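Local coordinates for protein DNA-3-methyladenine glycosidase II, putative (PDB 2YG9) that is a putative DNA-repair protein of the helix-hairpin-helix (HhH-GPD) superfamily, folded from helices and loops without strands, at residues Gly176-Leu180 with Ser208-Trp212; Asp39-Val45 with Arg186-Gly190; His29-Val33 with Tyr203-Arg209. All blocks are in the same frame, centred on the assembly; numbering follows the deposited sequence.

All three contacts bring the C-terminal part of the chain against other helices, and no strand takes part. Contacts 1 and 3 share S208 and R209 on helix 204-219; contacts 1 and 2 use the start and the end of helix 178-187. Contact 1 lies nearest the centre of the chain and sets a twice-bonded carboxylate oxygen beside a leucine methyl lying over a tryptophan face. Contact 2, also buried but farther out, again joins an N-cap aspartate to an aromatic residue, here through a phenol. Contact 3 is only partly buried and has no hydrogen bond between its segments: it relies on aliphatic packing and on C-H groups over the rings of H29 and Y203. L211 meets L187 between contacts 1 and 2.

Contact 1 of 3, residues Gly176-Leu180 with Ser208-Trp212; sequences GDLAL and SRYLW
D177 OD1 accepts two hydrogen bonds. W212 NE1 donates to D177 OD1 at 3.0 Å; the oxygen lies nearly in the indole plane, but the N-H comes from above the carboxylate plane, 47° out of it. L180 N comes to the same D177 OD1 at 2.9 Å, on the anti lone pair; this is the capping bond of D177, the N-cap of helix 178-187. The second oxygen, D177 OD2, is held by W157 NE1 of helix 156-166. Next to these bonds, L180 lies over one face of the indole: its CD2 stands 3.6 Å from the centroid of the W212 five-membered ring, 17° off the normal, a CH-pi contact. With CG placed beside its own N (chi1 -68°), L180 swings its end toward helix 204-219, where CD2 also reaches S208 O at 3.4 Å and L211 CB at 3.8 Å. A179 CB touches the indole edge, 3.9 Å from W212 CD1. By sequence, D177 follows the hairpin as the aspartate of an HhH-GPD motif would. Bonds on both oxygens should fix the carboxylate's rotation, while the N-H bond and the methyl over one face probably help set the tilt of the indole, which also packs on M161 and L164.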
loop_
_atom_site.group_PDB
_atom_site.type_symbol
_atom_site.label_atom_id
_atom_site.label_comp_id
_atom_site.label_asym_id
_atom_site.label_seq_id
_atom_site.Cartn_x
_atom_site.Cartn_y
_atom_site.Cartn_z
ATOM N N GLY A 176 -3.454 -11.600 -0.770
ATOM C CA GLY A 176 -3.718 -11.717 0.673
ATOM C C GLY A 176 -4.603 -10.657 1.306
ATOM O O GLY A 176 -4.802 -10.671 2.496
ATOM N N ASP A 177 -5.145 -9.740 0.520
ATOM C CA ASP A 177 -6.088 -8.758 1.028
ATOM C C ASP A 177 -7.447 -9.435 1.001
ATOM O O ASP A 177 -7.930 -9.840 -0.056
ATOM C CB ASP A 177 -6.121 -7.497 0.167
ATOM C CG ASP A 177 -6.960 -6.399 0.770
ATOM O OD1 ASP A 177 -8.197 -6.400 0.576
ATOM O OD2 ASP A 177 -6.385 -5.503 1.429
ATOM N N LEU A 178 -8.036 -9.591 2.186
ATOM C CA LEU A 178 -9.314 -10.282 2.328
ATOM C C LEU A 178 -10.412 -9.584 1.573
ATOM O O LEU A 178 -11.210 -10.237 0.970
ATOM C CB LEU A 178 -9.696 -10.428 3.823
ATOM C CG LEU A 178 -10.994 -11.172 4.204
ATOM C CD1 LEU A 178 -11.027 -12.640 3.817
ATOM C CD2 LEU A 178 -11.246 -11.026 5.718
ATOM N N ALA A 179 -10.448 -8.252 1.576
ATOM C CA ALA A 179 -11.512 -7.549 0.916
ATOM C C ALA A 179 -11.416 -7.672 -0.608
ATOM O O ALA A 179 -12.412 -7.835 -1.274
ATOM C CB ALA A 179 -11.559 -6.072 1.371
ATOM N N LEU A 180 -10.212 -7.657 -1.157
ATOM C CA LEU A 180 -10.041 -7.868 -2.586
ATOM C C LEU A 180 -10.506 -9.298 -2.958
ATOM O O LEU A 180 -11.277 -9.499 -3.900
ATOM C CB LEU A 180 -8.593 -7.666 -2.990
ATOM C CG LEU A 180 -8.031 -6.253 -2.894
ATOM C CD1 LEU A 180 -6.587 -6.293 -3.349
ATOM C CD2 LEU A 180 -8.884 -5.184 -3.709
ATOM N N SER A 208 -7.784 -2.931 -8.140
ATOM C CA SER A 208 -7.837 -3.150 -6.689
ATOM C C SER A 208 -8.569 -1.986 -5.972
ATOM O O SER A 208 -9.466 -2.205 -5.163
ATOM C CB SER A 208 -6.423 -3.323 -6.143
ATOM O OG SER A 208 -5.858 -4.557 -6.516
ATOM N N ARG A 209 -8.192 -0.750 -6.289
ATOM C CA ARG A 209 -8.829 0.415 -5.687
ATOM C C ARG A 209 -10.332 0.497 -6.002
ATOM O O ARG A 209 -11.143 0.889 -5.129
ATOM C CB ARG A 209 -8.092 1.689 -6.106
ATOM C CG ARG A 209 -6.683 1.775 -5.500
ATOM C CD ARG A 209 -5.958 3.025 -5.999
ATOM N NE ARG A 209 -6.660 4.246 -5.571
ATOM C CZ ARG A 209 -6.591 5.444 -6.169
ATOM N NH1 ARG A 209 -5.908 5.623 -7.287
ATOM N NH2 ARG A 209 -7.274 6.456 -5.667
ATOM N N TYR A 210 -10.712 0.091 -7.207
ATOM C CA TYR A 210 -12.137 0.009 -7.549
ATOM C C TYR A 210 -12.864 -1.102 -6.815
ATOM O O TYR A 210 -14.016 -0.935 -6.451
ATOM C CB TYR A 210 -12.359 -0.073 -9.079
ATOM C CG TYR A 210 -12.423 1.287 -9.745
ATOM C CD1 TYR A 210 -13.498 2.159 -9.504
ATOM C CD2 TYR A 210 -11.401 1.726 -10.553
ATOM C CE1 TYR A 210 -13.545 3.437 -10.088
ATOM C CE2 TYR A 210 -11.439 2.998 -11.135
ATOM C CZ TYR A 210 -12.516 3.848 -10.902
ATOM O OH TYR A 210 -12.506 5.100 -11.511
ATOM N N LEU A 211 -12.222 -2.250 -6.590
ATOM C CA LEU A 211 -12.833 -3.261 -5.717
ATOM C C LEU A 211 -13.093 -2.757 -4.286
ATOM O O LEU A 211 -14.173 -3.013 -3.689
ATOM C CB LEU A 211 -12.003 -4.550 -5.693
ATOM C CG LEU A 211 -12.004 -5.433 -6.955
ATOM C CD1 LEU A 211 -11.113 -6.637 -6.709
ATOM C CD2 LEU A 211 -13.427 -5.836 -7.346
ATOM N N TRP A 212 -12.124 -2.050 -3.712
ATOM C CA TRP A 212 -12.320 -1.492 -2.376
ATOM C C TRP A 212 -13.405 -0.404 -2.425
ATOM O O TRP A 212 -14.215 -0.250 -1.481
ATOM C CB TRP A 212 -11.012 -0.897 -1.819
ATOM C CG TRP A 212 -9.968 -1.921 -1.402
ATOM C CD1 TRP A 212 -10.170 -3.024 -0.645
ATOM C CD2 TRP A 212 -8.567 -1.907 -1.726
ATOM N NE1 TRP A 212 -8.983 -3.694 -0.449
ATOM C CE2 TRP A 212 -7.984 -3.031 -1.106
ATOM C CE3 TRP A 212 -7.744 -1.028 -2.440
ATOM C CZ2 TRP A 212 -6.614 -3.324 -1.206
ATOM C CZ3 TRP A 212 -6.376 -1.331 -2.543
ATOM C CH2 TRP A 212 -5.844 -2.471 -1.939
#

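Contact 2 of 3, residues Asp39-Val45 with Arg186-Gly190; sequences DPVLAQV and RLYPG
Y188 points its hydroxyl at D39 and gives a short hydrogen bond, Y188 OH to D39 OD2 at 2.6 Å, arriving 35° above the carboxylate plane. The two side chains come from opposite directions, and the carboxylate and phenol planes stand 61° apart. V41 crowds the same end of the tyrosine: V41 CB lies 3.3 Å from Y188 OH, and V41 CG1 packs 3.6 Å from Y188 CZ. L42 adds its CG near that hydroxyl. Beside the phenol, the preceding residue L187 sets its CD1 3.8 Å from V41 CG1 and 4.0 Å from V45 CG2, bridging two valines one turn apart on helix 40-49. The start of that helix holds the acceptor. D39 is its N-cap; with CG opposite its own N (chi1 172°), the carboxylate turns to the phenol while D39 OD1 still takes V41 N at 3.0 Å. D39 OD2 has a second donor in W200 NE1. Y188 is the first residue to leave helical geometry after helix 178-187, so one helix end meets another's beginning. Helix 193-200 supplies W200 beside L42 and V196 beside Y188, while helix 204-219 backs the valine-leucine side with L211 on L187 and Y210 and N214 on V45.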
loop_
_atom_site.group_PDB
_atom_site.type_symbol
_atom_site.label_atom_id
_atom_site.label_comp_id
_atom_site.label_asym_id
_atom_site.label_seq_id
_atom_site.Cartn_x
_atom_site.Cartn_y
_atom_site.Cartn_z
ATOM N N ASP A 39 -13.524 -5.613 -19.134
ATOM C CA ASP A 39 -14.123 -6.618 -18.296
ATOM C C ASP A 39 -15.445 -5.980 -17.923
ATOM O O ASP A 39 -15.469 -4.965 -17.262
ATOM C CB ASP A 39 -13.201 -6.861 -17.080
ATOM C CG ASP A 39 -13.800 -7.755 -16.015
ATOM O OD1 ASP A 39 -14.983 -8.142 -16.074
ATOM O OD2 ASP A 39 -13.033 -8.091 -15.078
ATOM N N PRO A 40 -16.565 -6.546 -18.404
ATOM C CA PRO A 40 -17.892 -5.974 -18.087
ATOM C C PRO A 40 -18.179 -5.770 -16.592
ATOM O O PRO A 40 -18.924 -4.868 -16.233
ATOM C CB PRO A 40 -18.864 -6.962 -18.741
ATOM C CG PRO A 40 -18.052 -8.119 -19.164
ATOM C CD PRO A 40 -16.645 -7.702 -19.300
ATOM N N VAL A 41 -17.563 -6.559 -15.706
ATOM C CA VAL A 41 -17.732 -6.339 -14.276
ATOM C C VAL A 41 -17.160 -4.981 -13.888
ATOM O O VAL A 41 -17.849 -4.155 -13.263
ATOM C CB VAL A 41 -17.133 -7.502 -13.427
ATOM C CG1 VAL A 41 -17.129 -7.152 -11.900
ATOM C CG2 VAL A 41 -17.917 -8.765 -13.696
ATOM N N LEU A 42 -15.918 -4.727 -14.290
ATOM C CA LEU A 42 -15.257 -3.475 -13.961
ATOM C C LEU A 42 -15.819 -2.297 -14.766
ATOM O O LEU A 42 -15.843 -1.176 -14.262
ATOM C CB LEU A 42 -13.730 -3.582 -14.092
ATOM C CG LEU A 42 -12.984 -4.463 -13.078
ATOM C CD1 LEU A 42 -11.472 -4.129 -13.119
ATOM C CD2 LEU A 42 -13.548 -4.295 -11.637
ATOM N N ALA A 43 -16.346 -2.536 -15.968
ATOM C CA ALA A 43 -17.064 -1.465 -16.655
ATOM C C ALA A 43 -18.204 -0.940 -15.799
ATOM O O ALA A 43 -18.360 0.267 -15.686
ATOM C CB ALA A 43 -17.581 -1.922 -18.031
ATOM N N GLN A 44 -18.960 -1.840 -15.182
ATOM C CA GLN A 44 -20.057 -1.493 -14.269
ATOM C C GLN A 44 -19.533 -0.904 -12.945
ATOM O O GLN A 44 -20.003 0.118 -12.484
ATOM C CB GLN A 44 -20.907 -2.731 -13.923
ATOM C CG GLN A 44 -22.135 -3.000 -14.814
ATOM C CD GLN A 44 -23.383 -3.534 -14.028
ATOM O OE1 GLN A 44 -24.080 -2.769 -13.284
ATOM N NE2 GLN A 44 -23.721 -4.806 -14.265
ATOM N N VAL A 45 -18.556 -1.567 -12.340
ATOM C CA VAL A 45 -17.999 -1.088 -11.066
ATOM C C VAL A 45 -17.410 0.322 -11.212
ATOM O O VAL A 45 -17.651 1.153 -10.373
ATOM C CB VAL A 45 -16.974 -2.062 -10.485
ATOM C CG1 VAL A 45 -16.074 -1.360 -9.437
ATOM C CG2 VAL A 45 -17.680 -3.306 -9.893
ATOM N N ARG A 186 -17.163 -12.744 -4.952
ATOM C CA ARG A 186 -18.536 -12.285 -5.093
ATOM C C ARG A 186 -18.906 -11.945 -6.556
ATOM O O ARG A 186 -19.979 -12.323 -7.088
ATOM C CB ARG A 186 -18.695 -11.044 -4.208
ATOM C CG ARG A 186 -20.084 -10.424 -4.128
ATOM C CD ARG A 186 -20.990 -11.253 -3.272
ATOM N NE ARG A 186 -20.622 -11.207 -1.854
ATOM C CZ ARG A 186 -21.315 -11.809 -0.883
ATOM N NH1 ARG A 186 -22.407 -12.481 -1.193
ATOM N NH2 ARG A 186 -20.931 -11.724 0.389
ATOM N N LEU A 187 -17.996 -11.243 -7.210
ATOM C CA LEU A 187 -18.244 -10.716 -8.535
ATOM C C LEU A 187 -17.894 -11.742 -9.612
ATOM O O LEU A 187 -18.480 -11.738 -10.678
ATOM C CB LEU A 187 -17.491 -9.365 -8.692
ATOM C CG LEU A 187 -17.941 -8.199 -7.810
ATOM C CD1 LEU A 187 -17.164 -6.887 -8.104
ATOM C CD2 LEU A 187 -19.447 -7.957 -7.972
ATOM N N TYR A 188 -16.986 -12.666 -9.332
ATOM C CA TYR A 188 -16.585 -13.672 -10.297
ATOM C C TYR A 188 -16.636 -15.087 -9.690
ATOM O O TYR A 188 -15.624 -15.797 -9.635
ATOM C CB TYR A 188 -15.171 -13.411 -10.820
ATOM C CG TYR A 188 -14.905 -12.001 -11.283
ATOM C CD1 TYR A 188 -14.611 -10.984 -10.375
ATOM C CD2 TYR A 188 -14.894 -11.694 -12.644
ATOM C CE1 TYR A 188 -14.312 -9.663 -10.824
ATOM C CE2 TYR A 188 -14.634 -10.401 -13.087
ATOM C CZ TYR A 188 -14.361 -9.387 -12.166
ATOM O OH TYR A 188 -14.037 -8.142 -12.644
ATOM N N PRO A 189 -17.821 -15.496 -9.239
ATOM C CA PRO A 189 -17.975 -16.834 -8.672
ATOM C C PRO A 189 -17.591 -17.973 -9.638
ATOM O O PRO A 189 -17.992 -17.979 -10.822
ATOM C CB PRO A 189 -19.477 -16.870 -8.326
ATOM C CG PRO A 189 -20.105 -15.859 -9.137
ATOM C CD PRO A 189 -19.104 -14.760 -9.236
ATOM N N GLY A 190 -16.787 -18.918 -9.159
ATOM C CA GLY A 190 -16.416 -20.065 -9.979
ATOM C C GLY A 190 -15.325 -19.788 -10.994
ATOM O O GLY A 190 -14.990 -20.667 -11.812
#

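Contact 3 of 3, residues His29-Val33 with Tyr203-Arg209; sequences HAGAV and YRSLASR
L206 and A32 make the tight part of this contact. L206 CD2 presses on A32 CB at 3.5 Å and on V33 CG2 at 3.9 Å, while its other methyl, CD1, lies over one face of H29, 3.8 Å from the imidazole centroid and offset toward the rim. Holding CG opposite its own N (chi1 -172°), L206 reaches out from helix 204-219 with CD1 over the ring and CD2 between A32, V33 and the base of the H29 side chain. A32 is equally busy: its CA stands 3.7 Å over the centre of the Y203 phenol, 8° off the normal, and its CB touches Y203 CD1. The CA atoms of A32 and Y203 are 5.9 Å apart, a close approach consistent with the small side chain of A32. H29 and Y203 both occupy N-cap positions, so the beginnings of helices 30-36 and 204-219 meet here. As is usual in the HhH-GPD superfamily, the chain's N-terminal helices fold back onto its C-terminal ones to build a lobe together. At the inner, covered end R209 NH1 comes within 3.7 Å of H29 CE1, the guanidinium and imidazole planes 73° apart; R209 NH2 is hydrogen-bonded to P53 O. Outward the packing thins. G31 is exposed and offers little more than its carbonyl oxygen, with G31 O 4.2 Å from Y203 CE2; the partly exposed Y203 has H35 edge-to-face against its ring, and a nickel(II) ion lies about 4 Å from its side chain.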
loop_
_atom_site.group_PDB
_atom_site.type_symbol
_atom_site.label_atom_id
_atom_site.label_comp_id
_atom_site.label_asym_id
_atom_site.label_seq_id
_atom_site.Cartn_x
_atom_site.Cartn_y
_atom_site.Cartn_z
ATOM N N HIS A 29 -5.975 8.394 -15.200
ATOM C CA HIS A 29 -6.641 7.077 -15.231
ATOM C C HIS A 29 -7.457 6.713 -16.491
ATOM O O HIS A 29 -8.143 5.703 -16.493
ATOM C CB HIS A 29 -7.598 6.966 -14.043
ATOM C CG HIS A 29 -6.912 6.965 -12.716
ATOM N ND1 HIS A 29 -7.592 7.152 -11.527
ATOM C CD2 HIS A 29 -5.606 6.824 -12.391
ATOM C CE1 HIS A 29 -6.731 7.126 -10.526
ATOM N NE2 HIS A 29 -5.517 6.936 -11.022
ATOM N N ALA A 30 -7.400 7.506 -17.556
ATOM C CA ALA A 30 -8.247 7.248 -18.731
ATOM C C ALA A 30 -7.923 5.922 -19.408
ATOM O O ALA A 30 -8.807 5.064 -19.634
ATOM C CB ALA A 30 -8.149 8.470 -19.776
ATOM N N GLY A 31 -6.655 5.750 -19.732
ATOM C CA GLY A 31 -6.147 4.491 -20.289
ATOM C C GLY A 31 -6.445 3.277 -19.432
ATOM O O GLY A 31 -6.948 2.278 -19.929
ATOM N N ALA A 32 -6.140 3.377 -18.148
ATOM C CA ALA A 32 -6.471 2.370 -17.146
ATOM C C ALA A 32 -7.960 2.003 -17.110
ATOM O O ALA A 32 -8.313 0.843 -17.236
ATOM C CB ALA A 32 -5.988 2.838 -15.725
ATOM N N VAL A 33 -8.827 2.996 -16.998
ATOM C CA VAL A 33 -10.258 2.724 -16.958
ATOM C C VAL A 33 -10.767 2.069 -18.272
ATOM O O VAL A 33 -11.651 1.220 -18.217
ATOM C CB VAL A 33 -11.046 3.998 -16.573
ATOM C CG1 VAL A 33 -12.611 3.803 -16.684
ATOM C CG2 VAL A 33 -10.653 4.422 -15.128
ATOM N N TYR A 203 -2.869 -2.744 -14.933
ATOM C CA TYR A 203 -3.593 -1.772 -14.097
ATOM C C TYR A 203 -4.274 -2.477 -12.919
ATOM O O TYR A 203 -5.377 -2.168 -12.552
ATOM C CB TYR A 203 -4.624 -0.995 -14.934
ATOM C CG TYR A 203 -4.037 -0.350 -16.185
ATOM C CD1 TYR A 203 -3.123 0.693 -16.091
ATOM C CD2 TYR A 203 -4.388 -0.814 -17.467
ATOM C CE1 TYR A 203 -2.558 1.265 -17.239
ATOM C CE2 TYR A 203 -3.841 -0.242 -18.603
ATOM C CZ TYR A 203 -2.937 0.796 -18.482
ATOM O OH TYR A 203 -2.430 1.394 -19.618
ATOM N N ARG A 204 -3.576 -3.435 -12.326
ATOM C CA ARG A 204 -4.137 -4.172 -11.175
ATOM C C ARG A 204 -4.304 -3.305 -9.943
ATOM O O ARG A 204 -5.176 -3.578 -9.120
ATOM C CB ARG A 204 -3.308 -5.417 -10.913
ATOM C CG ARG A 204 -3.788 -6.555 -11.773
ATOM C CD ARG A 204 -2.923 -7.764 -11.669
ATOM N NE ARG A 204 -1.577 -7.577 -12.230
ATOM C CZ ARG A 204 -0.699 -8.563 -12.322
ATOM N NH1 ARG A 204 -1.031 -9.769 -11.897
ATOM N NH2 ARG A 204 0.501 -8.356 -12.847
ATOM N N SER A 205 -3.485 -2.244 -9.815
ATOM C CA SER A 205 -3.605 -1.328 -8.667
ATOM C C SER A 205 -4.923 -0.568 -8.716
ATOM O O SER A 205 -5.635 -0.542 -7.743
ATOM C CB SER A 205 -2.441 -0.309 -8.586
ATOM O OG SER A 205 -1.220 -0.967 -8.319
ATOM N N LEU A 206 -5.255 0.045 -9.845
ATOM C CA LEU A 206 -6.521 0.768 -9.936
ATOM C C LEU A 206 -7.720 -0.172 -9.866
ATOM O O LEU A 206 -8.729 0.188 -9.250
ATOM C CB LEU A 206 -6.581 1.683 -11.192
ATOM C CG LEU A 206 -7.768 2.640 -11.333
ATOM C CD1 LEU A 206 -7.786 3.699 -10.201
ATOM C CD2 LEU A 206 -7.783 3.305 -12.742
ATOM N N ALA A 207 -7.613 -1.352 -10.474
ATOM C CA ALA A 207 -8.672 -2.376 -10.351
ATOM C C ALA A 207 -8.875 -2.670 -8.867
ATOM O O ALA A 207 -9.969 -2.670 -8.409
ATOM C CB ALA A 207 -8.294 -3.638 -11.055
ATOM N N SER A 208 -7.784 -2.931 -8.140
ATOM C CA SER A 208 -7.837 -3.150 -6.689
ATOM C C SER A 208 -8.569 -1.986 -5.972
ATOM O O SER A 208 -9.466 -2.205 -5.163
ATOM C CB SER A 208 -6.423 -3.323 -6.143
ATOM O OG SER A 208 -5.858 -4.557 -6.516
ATOM N N ARG A 209 -8.192 -0.750 -6.289
ATOM C CA ARG A 209 -8.829 0.415 -5.687
ATOM C C ARG A 209 -10.332 0.497 -6.002
ATOM O O ARG A 209 -11.143 0.889 -5.129
ATOM C CB ARG A 209 -8.092 1.689 -6.106
ATOM C CG ARG A 209 -6.683 1.775 -5.500
ATOM C CD ARG A 209 -5.958 3.025 -5.999
ATOM N NE ARG A 209 -6.660 4.246 -5.571
ATOM C CZ ARG A 209 -6.591 5.444 -6.169
ATOM N NH1 ARG A 209 -5.908 5.623 -7.287
ATOM N NH2 ARG A 209 -7.274 6.456 -5.667
#